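Local coordinates for protein UV damage endonuclease (Sulfolobus acidocaldarius, PDB 3TC3) that binds manganese in a TIM-barrel fold and probably acts as an endonuclease that cuts DNA at UV lesions during excision repair, at residues A[176-179]-A[180-184]; A[143-146]-A[147-151]; A[242-245]-A[246-250]; A[40-43]-A[44-47]. All coordinates share one frame; numbering follows the deposited sequence.

Contact 1: A[176-179]-A[180-184]; sequences RFIE and NFRKL
Arg-176 meets Asn-180 one helical turn on: its carbonyl O accepts the backbone N-H of Asn-180, N to O 3.0 Å, and the Asn-180 side chain lies close to the same oxygen, with CB and CG each 3.5 Å away. The Asn-180 amide does not bond to it; ND2 reaches the O of Leu-128, while the guanidinium of Arg-176 leads off to the carbonyls of Asn-129 and Met-167. Phe-177 O takes the N-H of Phe-181, and the Phe-177 ring comes obliquely against Phe-181 CB, its CE1 4.2 Å from that atom. Ile-178 runs alongside Arg-182, both pointing the same way, and its O takes the Arg-182 N-H. Because Ile-178 CG2 is the branch anti to the backbone N (chi1 -70° for CG1), that methyl sits over the centre of the Arg-182 guanidinium, a tight 3.2 Å from CZ. NH2 of Arg-182 is bonded to Arg-212 O, which should steady the flat group above the methyl. Glu-179 O takes a weak second bond from Arg-182 N, its OE2 forms a long salt bridge to Lys-183 NZ at 3.8 Å, and OE1 receives a hydrogen from a water that also donates to Asn-180 OD1, 2.9 Å from each. With an alanine in place of Asn-180, Leu-128 O is likely to lose its side-chain donor and that water one of its two acceptors. A type I turn from Phe-181 to Leu-184 follows. This is the C-terminal end of an outer helix of a TIM barrel, with Phe-177 and Phe-181 packed inward on strand 192-195.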
loop_
_atom_site.group_PDB
_atom_site.type_symbol
_atom_site.label_atom_id
_atom_site.label_comp_id
_atom_site.label_asym_id
_atom_site.label_seq_id
_atom_site.Cartn_x
_atom_site.Cartn_y
_atom_site.Cartn_z
ATOM N N ARG A 176 18.711 5.997 -11.345
ATOM C CA ARG A 176 17.567 6.675 -12.028
ATOM C C ARG A 176 16.400 6.816 -11.014
ATOM O O ARG A 176 15.731 7.866 -10.975
ATOM C CB ARG A 176 16.979 5.912 -13.223
ATOM C CG ARG A 176 17.937 5.885 -14.440
ATOM C CD ARG A 176 17.144 5.480 -15.734
ATOM N NE ARG A 176 16.292 4.288 -15.549
ATOM C CZ ARG A 176 16.742 3.045 -15.575
ATOM N NH1 ARG A 176 18.056 2.787 -15.851
ATOM N NH2 ARG A 176 15.917 2.044 -15.344
ATOM N N PHE A 177 16.215 5.818 -10.156
ATOM C CA PHE A 177 15.122 5.996 -9.192
ATOM C C PHE A 177 15.382 7.196 -8.295
ATOM O O PHE A 177 14.500 7.991 -8.002
ATOM C CB PHE A 177 14.997 4.727 -8.364
ATOM C CG PHE A 177 13.899 4.816 -7.327
ATOM C CD1 PHE A 177 14.107 5.464 -6.074
ATOM C CD2 PHE A 177 12.657 4.235 -7.600
ATOM C CE1 PHE A 177 13.049 5.567 -5.208
ATOM C CE2 PHE A 177 11.584 4.385 -6.696
ATOM C CZ PHE A 177 11.792 5.017 -5.462
ATOM N N ILE A 178 16.585 7.226 -7.719
ATOM C CA ILE A 178 16.971 8.331 -6.805
ATOM C C ILE A 178 16.882 9.727 -7.517
ATOM O O ILE A 178 16.302 10.665 -6.922
ATOM C CB ILE A 178 18.378 8.108 -6.259
ATOM C CG1 ILE A 178 18.333 6.906 -5.282
ATOM C CG2 ILE A 178 18.867 9.386 -5.518
ATOM C CD1 ILE A 178 19.717 6.460 -4.780
ATOM N N GLU A 179 17.359 9.792 -8.776
ATOM C CA GLU A 179 17.302 11.058 -9.514
ATOM C C GLU A 179 15.857 11.543 -9.655
ATOM O O GLU A 179 15.574 12.701 -9.423
ATOM C CB GLU A 179 17.976 10.946 -10.891
ATOM C CG GLU A 179 18.221 12.380 -11.477
ATOM C CD GLU A 179 18.520 12.558 -12.969
ATOM O OE1 GLU A 179 18.633 11.579 -13.730
ATOM O OE2 GLU A 179 18.617 13.754 -13.357
ATOM N N ASN A 180 14.967 10.619 -10.064
ATOM C CA ASN A 180 13.607 11.056 -10.350
ATOM C C ASN A 180 12.825 11.276 -9.051
ATOM O O ASN A 180 11.977 12.157 -8.978
ATOM C CB ASN A 180 12.892 9.971 -11.184
ATOM C CG ASN A 180 13.475 9.891 -12.651
ATOM O OD1 ASN A 180 14.263 10.792 -13.011
ATOM N ND2 ASN A 180 13.170 8.909 -13.422
ATOM N N PHE A 181 13.157 10.482 -7.987
ATOM C CA PHE A 181 12.569 10.736 -6.698
ATOM C C PHE A 181 12.817 12.193 -6.218
ATOM O O PHE A 181 11.958 12.866 -5.651
ATOM C CB PHE A 181 13.139 9.749 -5.631
ATOM C CG PHE A 181 12.723 10.089 -4.258
ATOM C CD1 PHE A 181 11.435 9.773 -3.773
ATOM C CD2 PHE A 181 13.664 10.664 -3.399
ATOM C CE1 PHE A 181 11.036 10.151 -2.427
ATOM C CE2 PHE A 181 13.286 11.001 -2.119
ATOM C CZ PHE A 181 11.996 10.725 -1.592
ATOM N N ARG A 182 14.040 12.654 -6.503
ATOM C CA ARG A 182 14.476 13.963 -5.996
ATOM C C ARG A 182 13.779 15.128 -6.756
ATOM O O ARG A 182 13.928 16.282 -6.342
ATOM C CB ARG A 182 16.020 14.034 -6.174
ATOM C CG ARG A 182 16.661 13.303 -4.981
ATOM C CD ARG A 182 18.144 13.183 -5.213
ATOM N NE ARG A 182 18.758 12.500 -4.081
ATOM C CZ ARG A 182 19.997 12.060 -4.085
ATOM N NH1 ARG A 182 20.757 12.170 -5.201
ATOM N NH2 ARG A 182 20.442 11.434 -2.975
ATOM N N LYS A 183 13.095 14.807 -7.838
ATOM C CA LYS A 183 12.295 15.824 -8.565
ATOM C C LYS A 183 10.842 15.855 -8.096
ATOM O O LYS A 183 10.041 16.689 -8.588
ATOM C CB LYS A 183 12.347 15.524 -10.030
ATOM C CG LYS A 183 13.728 15.711 -10.590
ATOM C CD LYS A 183 13.727 15.227 -12.027
ATOM C CE LYS A 183 15.135 15.337 -12.594
ATOM N NZ LYS A 183 14.970 14.712 -13.957
ATOM N N LEU A 184 10.419 14.918 -7.285
ATOM C CA LEU A 184 9.020 14.947 -6.830
ATOM C C LEU A 184 8.630 16.118 -5.938
ATOM O O LEU A 184 9.441 16.599 -5.137
ATOM C CB LEU A 184 8.727 13.636 -6.033
ATOM C CG LEU A 184 8.740 12.342 -6.821
ATOM C CD1 LEU A 184 8.606 11.198 -5.891
ATOM C CD2 LEU A 184 7.607 12.349 -7.896
HETATM O O HOH W 1 16.651 9.538 -14.181
#

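Contact 2: A[143-146]-A[147-151]; sequences LKYH and ADLLD
The Tyr-145 ring and Leu-149 lie side by side, pointing the same way. Leu-149 approaches the ring obliquely, its CB 4.2 Å from Tyr-145 CE1, and Leu-149 CD2 sits at a similar distance from the phenol OH. Ser-81 holds both this ring and the imidazole of His-146, its O meeting the Tyr-145 OH, which also bonds to Ile-84 N, and its OG meeting NE2 of His-146, whose ND1 bonds to Glu-142 O. Across this contact His-146 O lies 3.4 Å from Leu-150 CG. The third flat group is the carboxylate of Asp-148. Lys-144 crosses it at an angle, and NZ gives a hydrogen bond of 2.7 Å to Asp-148 OD2 on the syn lone pair. The lysine chain leaves with CG anti to the backbone N (chi1 173°), runs straight, and bends only at its last torsion (-66°), which swings NZ back onto the carboxylate. Lys-97 makes a second salt bridge to the same OD2, so two positive charges probably favour the ionised form of this buried acid. Beneath these side chains the helical bonds continue, from Asp-148 N to Lys-144 O at 2.7 Å and from Leu-150 N to His-146 O at 3.1 Å. Leu-150, Leu-149 and His-146 cover Met-120 of strand 117-120, and Leu-143 reaches strand 158-162, as befits the helix of a beta-alpha-beta crossover in a TIM barrel.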
loop_
_atom_site.group_PDB
_atom_site.type_symbol
_atom_site.label_atom_id
_atom_site.label_comp_id
_atom_site.label_asym_id
_atom_site.label_seq_id
_atom_site.Cartn_x
_atom_site.Cartn_y
_atom_site.Cartn_z
ATOM N N LEU A 143 1.005 9.210 -8.949
ATOM C CA LEU A 143 1.442 9.522 -7.556
ATOM C C LEU A 143 0.817 10.805 -7.016
ATOM O O LEU A 143 0.377 10.804 -5.829
ATOM C CB LEU A 143 2.995 9.599 -7.501
ATOM C CG LEU A 143 3.665 8.248 -7.643
ATOM C CD1 LEU A 143 5.176 8.499 -7.868
ATOM C CD2 LEU A 143 3.364 7.269 -6.516
ATOM N N LYS A 144 0.684 11.825 -7.879
ATOM C CA LYS A 144 0.046 13.088 -7.462
ATOM C C LYS A 144 -1.427 12.860 -7.093
ATOM O O LYS A 144 -1.901 13.355 -6.070
ATOM C CB LYS A 144 0.119 14.054 -8.645
ATOM C CG LYS A 144 -0.668 15.282 -8.313
ATOM C CD LYS A 144 -0.618 16.291 -9.454
ATOM C CE LYS A 144 -1.277 17.632 -8.987
ATOM N NZ LYS A 144 -2.716 17.444 -8.735
ATOM N N TYR A 145 -2.151 11.983 -7.839
ATOM C CA TYR A 145 -3.519 11.674 -7.414
ATOM C C TYR A 145 -3.578 10.994 -6.038
ATOM O O TYR A 145 -4.467 11.311 -5.233
ATOM C CB TYR A 145 -4.186 10.743 -8.505
ATOM C CG TYR A 145 -5.236 9.770 -7.982
ATOM C CD1 TYR A 145 -6.336 10.196 -7.227
ATOM C CD2 TYR A 145 -5.084 8.368 -8.239
ATOM C CE1 TYR A 145 -7.274 9.281 -6.682
ATOM C CE2 TYR A 145 -6.030 7.493 -7.768
ATOM C CZ TYR A 145 -7.118 7.963 -6.988
ATOM O OH TYR A 145 -8.021 7.104 -6.442
ATOM N N HIS A 146 -2.636 10.094 -5.785
ATOM C CA HIS A 146 -2.636 9.444 -4.469
ATOM C C HIS A 146 -2.391 10.424 -3.335
ATOM O O HIS A 146 -3.077 10.367 -2.339
ATOM C CB HIS A 146 -1.581 8.309 -4.452
ATOM C CG HIS A 146 -2.036 7.063 -5.232
ATOM N ND1 HIS A 146 -2.185 7.034 -6.613
ATOM C CD2 HIS A 146 -2.489 5.830 -4.753
ATOM C CE1 HIS A 146 -2.678 5.789 -6.962
ATOM N NE2 HIS A 146 -2.833 5.077 -5.845
ATOM N N ALA A 147 -1.410 11.332 -3.550
ATOM C CA ALA A 147 -1.123 12.370 -2.526
ATOM C C ALA A 147 -2.336 13.275 -2.422
ATOM O O ALA A 147 -2.722 13.660 -1.291
ATOM C CB ALA A 147 0.065 13.151 -2.973
ATOM N N ASP A 148 -2.921 13.650 -3.546
ATOM C CA ASP A 148 -4.118 14.523 -3.457
ATOM C C ASP A 148 -5.238 13.837 -2.641
ATOM O O ASP A 148 -6.038 14.529 -1.964
ATOM C CB ASP A 148 -4.648 14.848 -4.870
ATOM C CG ASP A 148 -3.775 15.864 -5.623
ATOM O OD1 ASP A 148 -2.891 16.472 -4.997
ATOM O OD2 ASP A 148 -4.001 15.985 -6.831
ATOM N N LEU A 149 -5.439 12.524 -2.887
ATOM C CA LEU A 149 -6.549 11.833 -2.188
ATOM C C LEU A 149 -6.314 11.883 -0.670
ATOM O O LEU A 149 -7.209 12.271 0.127
ATOM C CB LEU A 149 -6.717 10.398 -2.704
ATOM C CG LEU A 149 -7.843 9.610 -2.050
ATOM C CD1 LEU A 149 -9.211 10.267 -2.443
ATOM C CD2 LEU A 149 -7.781 8.169 -2.429
ATOM N N LEU A 150 -5.126 11.526 -0.246
ATOM C CA LEU A 150 -4.726 11.552 1.169
ATOM C C LEU A 150 -4.799 13.003 1.715
ATOM O O LEU A 150 -5.328 13.209 2.851
ATOM C CB LEU A 150 -3.330 10.951 1.297
ATOM C CG LEU A 150 -3.371 9.423 0.870
ATOM C CD1 LEU A 150 -1.912 8.917 0.863
ATOM C CD2 LEU A 150 -4.165 8.573 1.830
ATOM N N ASP A 151 -4.344 13.992 0.908
ATOM C CA ASP A 151 -4.462 15.379 1.353
ATOM C C ASP A 151 -5.909 15.763 1.546
ATOM O O ASP A 151 -6.241 16.520 2.471
ATOM C CB ASP A 151 -3.878 16.275 0.296
ATOM C CG ASP A 151 -2.385 16.392 0.303
ATOM O OD1 ASP A 151 -1.702 15.970 1.241
ATOM O OD2 ASP A 151 -1.890 16.997 -0.678
#

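Contact 3: A[242-245]-A[246-250]; sequences RTWK and DRPMI
Trp-244, in the loop from helix 233-241, folds back over Pro-248 and over Met-249 at the start of strand 249-252 of the TIM barrel. With CG anti to the carbonyl carbon (chi1 -67°), its indole lies across the chain that follows. Pro-248 CA stands over the five-membered ring, 3.6 Å from its centroid and only 13° off the normal, a CH-pi contact. The backbone N of Met-249 lies above the same face toward the rim, and Met-249 crosses the indole at about a right angle, its CG 3.7 Å from Trp-244 CH2. The sulfur of Met-249 sits obliquely beside the six-membered ring, a Met-aromatic contact. NE1 is spoken for by Val-217 O on the preceding strand, fixing the indole's turn. Cutting Trp-244 back to a serine would probably open a gap over Pro-248 and Met-249 and deprive Val-217 O of its N-H.

Asp-246 is the second main partner. Its OD1 meets the indole edge in the ring plane, 3.4 Å from Trp-244 CE3, a placement consistent with a weak attraction to the slightly positive ring edge; the carboxylate and ring planes are 36° apart. The other oxygen makes a weak, long ion pair with Arg-117. The backbone N of Asp-246 is buried and has no partner in the model. One water accepts from Lys-245 N at 3.2 Å and donates to Asp-246 OD1 at 2.7 Å.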
loop_
_atom_site.group_PDB
_atom_site.type_symbol
_atom_site.label_atom_id
_atom_site.label_comp_id
_atom_site.label_asym_id
_atom_site.label_seq_id
_atom_site.Cartn_x
_atom_site.Cartn_y
_atom_site.Cartn_z
ATOM N N ARG A 242 15.037 0.653 10.977
ATOM C CA ARG A 242 15.837 1.866 11.102
ATOM C C ARG A 242 15.526 2.892 9.967
ATOM O O ARG A 242 15.933 4.043 10.053
ATOM C CB ARG A 242 17.304 1.458 11.156
ATOM C CG ARG A 242 17.472 0.470 12.277
ATOM C CD ARG A 242 18.932 0.324 12.722
ATOM N NE ARG A 242 19.913 0.376 11.626
ATOM C CZ ARG A 242 20.662 -0.659 11.221
ATOM N NH1 ARG A 242 20.569 -1.852 11.820
ATOM N NH2 ARG A 242 21.505 -0.499 10.199
ATOM N N THR A 243 14.795 2.472 8.919
ATOM C CA THR A 243 14.431 3.393 7.852
ATOM C C THR A 243 13.141 4.119 8.111
ATOM O O THR A 243 12.806 4.999 7.349
ATOM C CB THR A 243 14.355 2.746 6.476
ATOM O OG1 THR A 243 13.212 1.873 6.435
ATOM C CG2 THR A 243 15.630 1.877 6.200
ATOM N N TRP A 244 12.479 3.789 9.233
ATOM C CA TRP A 244 11.204 4.461 9.585
ATOM C C TRP A 244 11.412 5.393 10.736
ATOM O O TRP A 244 12.062 5.032 11.704
ATOM C CB TRP A 244 10.124 3.428 9.952
ATOM C CG TRP A 244 9.732 2.606 8.793
ATOM C CD1 TRP A 244 10.421 1.525 8.289
ATOM C CD2 TRP A 244 8.479 2.659 8.074
ATOM N NE1 TRP A 244 9.705 0.955 7.211
ATOM C CE2 TRP A 244 8.543 1.596 7.051
ATOM C CE3 TRP A 244 7.379 3.490 8.096
ATOM C CZ2 TRP A 244 7.542 1.405 6.090
ATOM C CZ3 TRP A 244 6.356 3.250 7.154
ATOM C CH2 TRP A 244 6.458 2.241 6.174
ATOM N N LYS A 245 10.700 6.493 10.713
ATOM C CA LYS A 245 10.757 7.351 11.910
ATOM C C LYS A 245 9.683 6.888 12.906
ATOM O O LYS A 245 9.849 6.989 14.119
ATOM C CB LYS A 245 10.635 8.834 11.514
ATOM C CG LYS A 245 12.045 9.405 11.267
ATOM C CD LYS A 245 12.042 10.797 10.679
ATOM C CE LYS A 245 13.424 11.104 10.089
ATOM N NZ LYS A 245 13.460 10.489 8.719
ATOM N N ASP A 246 8.598 6.312 12.356
ATOM C CA ASP A 246 7.480 5.805 13.168
ATOM C C ASP A 246 7.454 4.252 13.102
ATOM O O ASP A 246 8.437 3.623 12.725
ATOM C CB ASP A 246 6.136 6.449 12.721
ATOM C CG ASP A 246 5.945 6.458 11.205
ATOM O OD1 ASP A 246 6.781 5.883 10.485
ATOM O OD2 ASP A 246 4.961 7.053 10.696
ATOM N N ARG A 247 6.347 3.616 13.474
ATOM C CA ARG A 247 6.314 2.208 13.416
ATOM C C ARG A 247 6.377 1.713 11.931
ATOM O O ARG A 247 5.648 2.184 11.067
ATOM C CB ARG A 247 5.014 1.750 14.055
ATOM C CG ARG A 247 4.931 0.293 14.198
ATOM C CD ARG A 247 3.567 -0.105 14.650
ATOM N NE ARG A 247 3.391 0.182 16.051
ATOM C CZ ARG A 247 2.297 -0.112 16.720
ATOM N NH1 ARG A 247 1.259 -0.699 16.122
ATOM N NH2 ARG A 247 2.256 0.171 17.994
ATOM N N PRO A 248 7.191 0.700 11.664
ATOM C CA PRO A 248 7.203 0.165 10.273
ATOM C C PRO A 248 5.947 -0.471 9.832
ATOM O O PRO A 248 5.158 -0.992 10.661
ATOM C CB PRO A 248 8.292 -0.848 10.272
ATOM C CG PRO A 248 8.990 -0.718 11.553
ATOM C CD PRO A 248 8.140 -0.000 12.545
ATOM N N MET A 249 5.721 -0.459 8.513
ATOM C CA MET A 249 4.718 -1.310 7.901
ATOM C C MET A 249 5.367 -2.454 7.297
ATOM O O MET A 249 6.433 -2.306 6.687
ATOM C CB MET A 249 4.004 -0.562 6.824
ATOM C CG MET A 249 3.275 0.705 7.262
ATOM S SD MET A 249 2.562 1.618 5.832
ATOM C CE MET A 249 1.746 2.921 6.645
ATOM N N ILE A 250 4.761 -3.652 7.391
ATOM C CA ILE A 250 5.230 -4.806 6.648
ATOM C C ILE A 250 4.087 -5.386 5.826
ATOM O O ILE A 250 2.898 -5.272 6.201
ATOM C CB ILE A 250 5.876 -5.903 7.478
ATOM C CG1 ILE A 250 4.963 -6.501 8.455
ATOM C CG2 ILE A 250 7.065 -5.318 8.330
ATOM C CD1 ILE A 250 5.693 -7.529 9.384
HETATM O O HOH W 2 8.355 7.082 8.588
#

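Contact 4: A[40-43]-A[44-47]; sequences TIKL and SSLS
Leu-43 and Leu-46 meet through their methyl groups, CD1 of Leu-43 lying 4.0 Å from CD2 of Leu-46. Both leucines set CG anti to the backbone N (chi1 -178° for Leu-43 and 175° for Leu-46), which brings these branches together across the turn. On another part of the turn, Ile-41 reaches out with CD1, 3.9 Å from Ser-45 O and about as far from Leu-46 CA, so the tip of the isoleucine lies against the backbone of Ser-45 and Leu-46, four and five residues on. Lys-42 lies along the serines: its CB is 3.6 Å from Ser-44 OG, and its CE comes near Ser-45 OG, contacts of carbon with oxygen and not of the ammonium group.

Two backbone hydrogen bonds set the shape of the turn that brings these side chains together. Ser-45 N donates to Lys-42 O at 2.8 Å, and Leu-46 N donates to Leu-43 O at 3.0 Å. In each the donor stands well above the carbonyl plane, 53° out of it for the first, and each spans three residues, as in a 3-10 helix. The second bond ties together the same two residues whose methyls touch.

Farther out, helix 48-71 backs the turn: Ile-41 packs on Arg-50 and Val-54, and Leu-46 on Val-51, while Leu-43 touches His-89. Ser-47 ends the loop at the N-cap of that helix, its OG bonded to Arg-50 N. The whole is a short 3-10 turn at the surface, running into a serine N-cap in the loop that joins the first barrel strand, 22-27, to helix 48-71.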
loop_
_atom_site.group_PDB
_atom_site.type_symbol
_atom_site.label_atom_id
_atom_site.label_comp_id
_atom_site.label_asym_id
_atom_site.label_seq_id
_atom_site.Cartn_x
_atom_site.Cartn_y
_atom_site.Cartn_z
ATOM N N THR A 40 -14.226 0.688 -10.535
ATOM C CA THR A 40 -13.619 1.676 -11.444
ATOM C C THR A 40 -14.467 1.677 -12.688
ATOM O O THR A 40 -15.458 0.961 -12.774
ATOM C CB THR A 40 -12.163 1.406 -11.789
ATOM O OG1 THR A 40 -11.644 2.589 -12.427
ATOM C CG2 THR A 40 -11.937 0.118 -12.625
ATOM N N ILE A 41 -14.122 2.601 -13.565
ATOM C CA ILE A 41 -14.878 2.727 -14.813
ATOM C C ILE A 41 -13.900 2.685 -15.994
ATOM O O ILE A 41 -12.693 3.004 -15.893
ATOM C CB ILE A 41 -15.671 4.038 -14.778
ATOM C CG1 ILE A 41 -14.768 5.255 -14.903
ATOM C CG2 ILE A 41 -16.685 4.026 -13.595
ATOM C CD1 ILE A 41 -15.562 6.502 -15.275
ATOM N N LYS A 42 -14.444 2.253 -17.151
ATOM C CA LYS A 42 -13.628 2.206 -18.391
ATOM C C LYS A 42 -13.375 3.597 -18.931
ATOM O O LYS A 42 -14.214 4.498 -18.775
ATOM C CB LYS A 42 -14.359 1.394 -19.510
ATOM C CG LYS A 42 -14.788 -0.052 -19.075
ATOM C CD LYS A 42 -15.604 -0.783 -20.165
ATOM C CE LYS A 42 -17.067 -0.353 -20.126
ATOM N NZ LYS A 42 -18.014 -1.324 -20.768
ATOM N N LEU A 43 -12.240 3.765 -19.568
ATOM C CA LEU A 43 -11.958 5.076 -20.209
ATOM C C LEU A 43 -13.144 5.552 -21.061
ATOM O O LEU A 43 -13.562 6.730 -21.031
ATOM C CB LEU A 43 -10.667 5.012 -21.042
ATOM C CG LEU A 43 -10.292 6.342 -21.678
ATOM C CD1 LEU A 43 -10.230 7.528 -20.636
ATOM C CD2 LEU A 43 -9.014 6.216 -22.504
ATOM N N SER A 44 -13.726 4.609 -21.774
ATOM C CA SER A 44 -14.840 4.902 -22.670
ATOM C C SER A 44 -16.101 5.450 -21.961
ATOM O O SER A 44 -17.018 5.919 -22.632
ATOM C CB SER A 44 -15.135 3.624 -23.478
ATOM O OG SER A 44 -15.710 2.610 -22.643
ATOM N N SER A 45 -16.178 5.273 -20.630
ATOM C CA SER A 45 -17.254 5.739 -19.761
ATOM C C SER A 45 -16.950 7.027 -19.023
ATOM O O SER A 45 -17.817 7.530 -18.247
ATOM C CB SER A 45 -17.548 4.673 -18.712
ATOM O OG SER A 45 -17.861 3.418 -19.289
ATOM N N LEU A 46 -15.784 7.622 -19.291
ATOM C CA LEU A 46 -15.399 8.826 -18.564
ATOM C C LEU A 46 -16.425 9.944 -18.702
ATOM O O LEU A 46 -16.694 10.441 -19.819
ATOM C CB LEU A 46 -13.959 9.259 -18.941
ATOM C CG LEU A 46 -13.382 10.568 -18.387
ATOM C CD1 LEU A 46 -13.319 10.471 -16.839
ATOM C CD2 LEU A 46 -11.954 10.750 -18.928
ATOM N N SER A 47 -16.987 10.407 -17.590
ATOM C CA SER A 47 -17.678 11.723 -17.624
ATOM C C SER A 47 -17.667 12.210 -16.191
ATOM O O SER A 47 -17.429 11.387 -15.216
ATOM C CB SER A 47 -19.143 11.530 -18.080
ATOM O OG SER A 47 -19.927 11.023 -17.016
#

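How the contacts relate
Along the chain the order is contact 4, contact 2, contact 1, contact 3, all within one closed barrel of eight parallel strands. Contact 4 lies in the loop after the first strand, contact 2 on helix 133-153 between the third and fourth, contact 1 at the end of helix 170-181 ahead of the fifth, and contact 3 at the entry to the seventh. Contacts 1 and 2 come closest, with centres 18 Å apart and nearest atoms about 5 Å apart; contacts 3 and 4 lie 37 Å apart between centres, on opposite sides of the chain's centre. Strand 249-252, which contact 3 enters, carries the manganese ligand Asp-251, whereas contact 4 is remote from the metal.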